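PDB 3SHP: putative acetyltransferase Sthe_0691 from Sphaerobacter thermophilus, which probably transfers an acetyl group from acetyl-coenzyme A to an acceptor substrate. Local coordinates for the interface of chains A and B and the interface of chains A and C. Coordinates in Å, arbitrary orientation; residue numbers count along the deposited sequence, not the author numbering. Chains: chain A/B/C, Putative acetyltransferase Sthe_0691.

Chain A uses two separate patches to meet two neighbours, and the C-alpha centres of contact 1 and contact 2 lie about 33 Å apart. No residue is common to them. Contact 1 pairs strand 43-44 with strand 143-148 of chain B and belongs to a two-fold interface, so its bonds recur with the chains exchanged. Contact 2 sets the end of strand 58-66 and loop residues 94-96 against helix 21-27 of chain C, in an interface that is not an exact two-fold. Together the two patches let one chain join two neighbours within the deposited eight-chain assembly, which may not be the biological one.

Contact 1: the interface of chains A and B. Residues chain A 41-45, 146; chain B 145-147.
A:Glu43 and B:Arg147 form an antiparallel beta bridge, the short strand 43-44 of one subunit, probably of the GNAT acetyltransferase fold, pairing with strand 143-148 of the other. This is an intermolecular beta-sheet, and the surrounding interface is two-fold, although the structure alone does not show that the dimer is biological. The tight part is the backbone ladder. B:Arg147 N gives a nearly straight hydrogen bond to A:Glu43 O at 2.9 Å. The return bond from A:Glu43 N is weak. One step on, A:Phe45 N donates to B:Ala145 O at 3.0 Å, and A:Phe45 CB packs on the same carbonyl group, a contact with main chain; a small alanine is compatible with strands this close.

On the apolar flank, B:Val146 turns CG1 to A:Ala42 CB at 3.9 Å. B:Val146 CG1 also meets A:Val146 CG1 tip to tip at 4.1 Å, a looser touch between equivalent residues of the two copies. A branched, apolar valine suits a strand meeting another chain's strand, since it needs no polar partner.

The other flank is polar and looser than the ladder, its charged groups meeting through water 1 and not directly. B:Arg147 starts extended, CG anti to its backbone N (chi1 -177°), then bends at chi3 (-56°), carrying the guanidinium across the face of the A:Phe45 ring. B:Arg147 NH2 lies over that face, 3.8 Å from the A:Phe45 ring centroid, a cation-pi contact with the planes 20° apart. The overlap is offset, A:Phe45 CD1 lying toward the guanidinium rim. Arginine suits this position because its flat charged end can lie on an aromatic face while its edge still serves water. At that edge, in plane, B:Arg147 NE bonds water 1 at 2.8 Å. The water also meets A:Glu43 OE1, a carboxylate oxygen, and the carbonyl A:Ala44 O. The glutamate runs beside the arginine, pointing the same way, but A:Glu43 OE1 stays 4.2 Å from B:Arg147 NE.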
# COMPACT_ATOMS: atom_id res chain seq x y z
N ARG A 41 3.32 24.06 -7.71
CA ARG A 41 3.97 23.67 -6.47
C ARG A 41 4.82 24.68 -5.67
O ARG A 41 4.91 24.58 -4.44
CB ARG A 41 4.99 22.60 -6.88
CG ARG A 41 4.76 21.33 -6.35
CD ARG A 41 5.69 20.39 -7.08
NE ARG A 41 5.06 20.01 -8.34
CZ ARG A 41 5.13 18.81 -8.90
NH1 ARG A 41 4.50 18.61 -10.06
NH2 ARG A 41 5.80 17.81 -8.31
N ALA A 42 5.54 25.53 -6.40
CA ALA A 42 6.41 26.52 -5.79
C ALA A 42 6.30 27.78 -6.61
O ALA A 42 5.86 27.74 -7.76
CB ALA A 42 7.83 26.03 -5.79
N GLU A 43 6.75 28.90 -6.03
CA GLU A 43 6.64 30.19 -6.70
C GLU A 43 7.56 31.15 -5.94
O GLU A 43 7.84 30.92 -4.76
CB GLU A 43 5.18 30.68 -6.66
CG GLU A 43 4.64 30.80 -5.23
CD GLU A 43 3.13 30.92 -5.13
OE1 GLU A 43 2.69 31.87 -4.44
OE2 GLU A 43 2.39 30.05 -5.68
N ALA A 44 8.05 32.19 -6.60
CA ALA A 44 8.77 33.24 -5.86
C ALA A 44 7.93 33.70 -4.68
O ALA A 44 6.70 33.79 -4.79
CB ALA A 44 9.09 34.43 -6.76
N PHE A 45 8.58 33.97 -3.56
CA PHE A 45 7.87 34.47 -2.40
C PHE A 45 7.41 35.89 -2.65
O PHE A 45 8.23 36.79 -2.78
CB PHE A 45 8.77 34.43 -1.18
CG PHE A 45 8.10 34.85 0.11
CD1 PHE A 45 7.51 33.90 0.94
CD2 PHE A 45 8.08 36.19 0.52
CE1 PHE A 45 6.90 34.27 2.15
CE2 PHE A 45 7.47 36.58 1.73
CZ PHE A 45 6.88 35.62 2.54
N VAL A 146 12.23 29.49 -9.97
CA VAL A 146 12.45 28.52 -8.90
C VAL A 146 13.02 27.27 -9.50
O VAL A 146 12.62 26.85 -10.59
CB VAL A 146 11.11 28.18 -8.16
CG1 VAL A 146 11.32 27.11 -7.06
CG2 VAL A 146 10.49 29.43 -7.55
N ALA B 145 12.41 33.27 0.17
CA ALA B 145 12.72 33.31 -1.26
C ALA B 145 11.66 32.58 -2.09
O ALA B 145 11.35 32.99 -3.23
CB ALA B 145 14.09 32.67 -1.50
N VAL B 146 11.10 31.51 -1.53
CA VAL B 146 10.19 30.64 -2.25
C VAL B 146 9.01 30.34 -1.35
O VAL B 146 9.18 30.13 -0.15
CB VAL B 146 10.88 29.30 -2.67
CG1 VAL B 146 9.90 28.34 -3.39
CG2 VAL B 146 12.08 29.57 -3.57
N ARG B 147 7.82 30.33 -1.95
CA ARG B 147 6.62 29.87 -1.27
C ARG B 147 6.11 28.61 -1.97
O ARG B 147 5.97 28.59 -3.20
CB ARG B 147 5.54 30.94 -1.35
CG ARG B 147 4.27 30.55 -0.60
CD ARG B 147 3.14 31.56 -0.80
NE ARG B 147 3.48 32.94 -0.44
CZ ARG B 147 3.40 33.45 0.80
NH1 ARG B 147 3.03 32.68 1.85
NH2 ARG B 147 3.71 34.73 1.01
O HOH W 1 4.11 34.04 -2.94

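Contact 2: the interface of chains A and C. Residues chain A 66, 94-96; chain C 21, 24-25.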
# COMPACT_ATOMS: atom_id res chain seq x y z
N ARG A 66 -5.72 17.12 -30.20
CA ARG A 66 -5.01 17.05 -31.46
C ARG A 66 -5.99 17.21 -32.59
O ARG A 66 -6.94 16.45 -32.71
CB ARG A 66 -4.22 15.75 -31.60
CG ARG A 66 -3.28 15.74 -32.79
CD ARG A 66 -2.30 14.59 -32.74
NE ARG A 66 -2.95 13.30 -32.47
CZ ARG A 66 -2.31 12.22 -32.01
NH1 ARG A 66 -2.98 11.10 -31.80
NH2 ARG A 66 -1.01 12.27 -31.78
N TRP A 94 0.95 7.75 -23.72
CA TRP A 94 1.09 7.06 -25.01
C TRP A 94 1.56 7.98 -26.14
O TRP A 94 1.78 7.52 -27.26
CB TRP A 94 -0.21 6.37 -25.42
CG TRP A 94 -1.47 7.23 -25.30
CD1 TRP A 94 -2.37 7.23 -24.26
CD2 TRP A 94 -1.97 8.18 -26.26
NE1 TRP A 94 -3.40 8.10 -24.53
CE2 TRP A 94 -3.18 8.70 -25.74
CE3 TRP A 94 -1.53 8.62 -27.52
CZ2 TRP A 94 -3.94 9.67 -26.40
CZ3 TRP A 94 -2.29 9.57 -28.20
CH2 TRP A 94 -3.48 10.10 -27.62
N LEU A 95 1.70 9.28 -25.87
CA LEU A 95 2.11 10.19 -26.93
C LEU A 95 3.52 9.90 -27.41
O LEU A 95 4.39 9.54 -26.62
CB LEU A 95 1.99 11.64 -26.48
CG LEU A 95 0.64 12.32 -26.63
CD1 LEU A 95 0.74 13.70 -25.98
CD2 LEU A 95 0.24 12.47 -28.11
N ASP A 96 3.74 10.03 -28.72
CA ASP A 96 5.06 9.80 -29.29
C ASP A 96 6.07 10.89 -28.87
O ASP A 96 7.21 10.57 -28.50
CB ASP A 96 4.98 9.72 -30.82
CG ASP A 96 4.88 8.29 -31.31
OD1 ASP A 96 5.45 7.41 -30.63
OD2 ASP A 96 4.25 8.05 -32.38
N GLU C 21 1.52 4.45 -31.99
CA GLU C 21 0.91 5.31 -30.98
C GLU C 21 -0.50 4.84 -30.64
O GLU C 21 -0.87 4.80 -29.47
CB GLU C 21 0.89 6.76 -31.45
CG GLU C 21 0.63 7.75 -30.32
CD GLU C 21 0.50 9.16 -30.84
OE1 GLU C 21 -0.56 9.44 -31.45
OE2 GLU C 21 1.46 9.97 -30.66
N LYS C 24 -0.62 2.05 -28.25
CA LYS C 24 -0.27 2.47 -26.88
C LYS C 24 -1.45 3.17 -26.24
O LYS C 24 -1.69 3.02 -25.05
CB LYS C 24 0.96 3.37 -26.86
CG LYS C 24 2.23 2.70 -27.39
CD LYS C 24 3.46 3.59 -27.18
CE LYS C 24 3.87 4.30 -28.43
NZ LYS C 24 4.35 5.74 -28.14
N HIS C 25 -2.17 3.95 -27.04
CA HIS C 25 -3.40 4.65 -26.62
C HIS C 25 -4.31 3.66 -25.92
O HIS C 25 -4.69 3.87 -24.78
CB HIS C 25 -4.13 5.20 -27.85
CG HIS C 25 -5.23 6.16 -27.53
ND1 HIS C 25 -5.74 7.04 -28.46
CD2 HIS C 25 -5.92 6.38 -26.38
CE1 HIS C 25 -6.69 7.77 -27.91
NE2 HIS C 25 -6.81 7.40 -26.64
O HOH W 2 3.37 5.86 -33.77
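A:Trp94 and C:His25 stack face to face, the imidazole lying over the indole with its centroid 4.0 Å from that of the six-membered ring and the planes 14° apart. The backbone end of the histidine joins in, its CA sitting over the five-membered ring in a CH-pi contact. A broad indole suits this place because one face can take both the imidazole and the main chain of helix 21-27. C:Glu21 reaches the rim of the same indole, its carboxyl carbon in the ring plane at the edge.

That carboxylate divides its oxygens between two partners. C:Glu21 OE1 receives both end nitrogens of A:Arg66, NH1 at 3.0 Å and NH2 at 2.9 Å, in an end-on salt bridge with guanidinium and carboxylate nearly coplanar. C:Glu21 OE2 uses its anti lone pair for the backbone A:Asp96 N at 3.0 Å. Fixed at both oxygens, the carboxylate has little freedom to rotate.

Beside this, C:Lys24 bends at chi3 and chi4 (-101° and 142°), curling its ammonium back toward chain A. C:Lys24 NZ forms a salt bridge with A:Asp96 OD1 at 3.2 Å, approaching from above the carboxylate plane, and a hydrogen bond to the carbonyl A:Trp94 O. A long flexible lysine can thus tie together both ends of the segment 94-96.

Further out, A:Asp96 OD2 holds water 2, which also bonds C:Glu21 N. The A:Asp96 carboxylate, linked through this water to the amide of the first helix residue, may interact favourably with the positive end of the helix dipole.

By combining ring stacking with paired charges, the patch fixes helix 21-27 of chain C against chain A and joins subunits in the deposited assembly, perhaps only in the crystal.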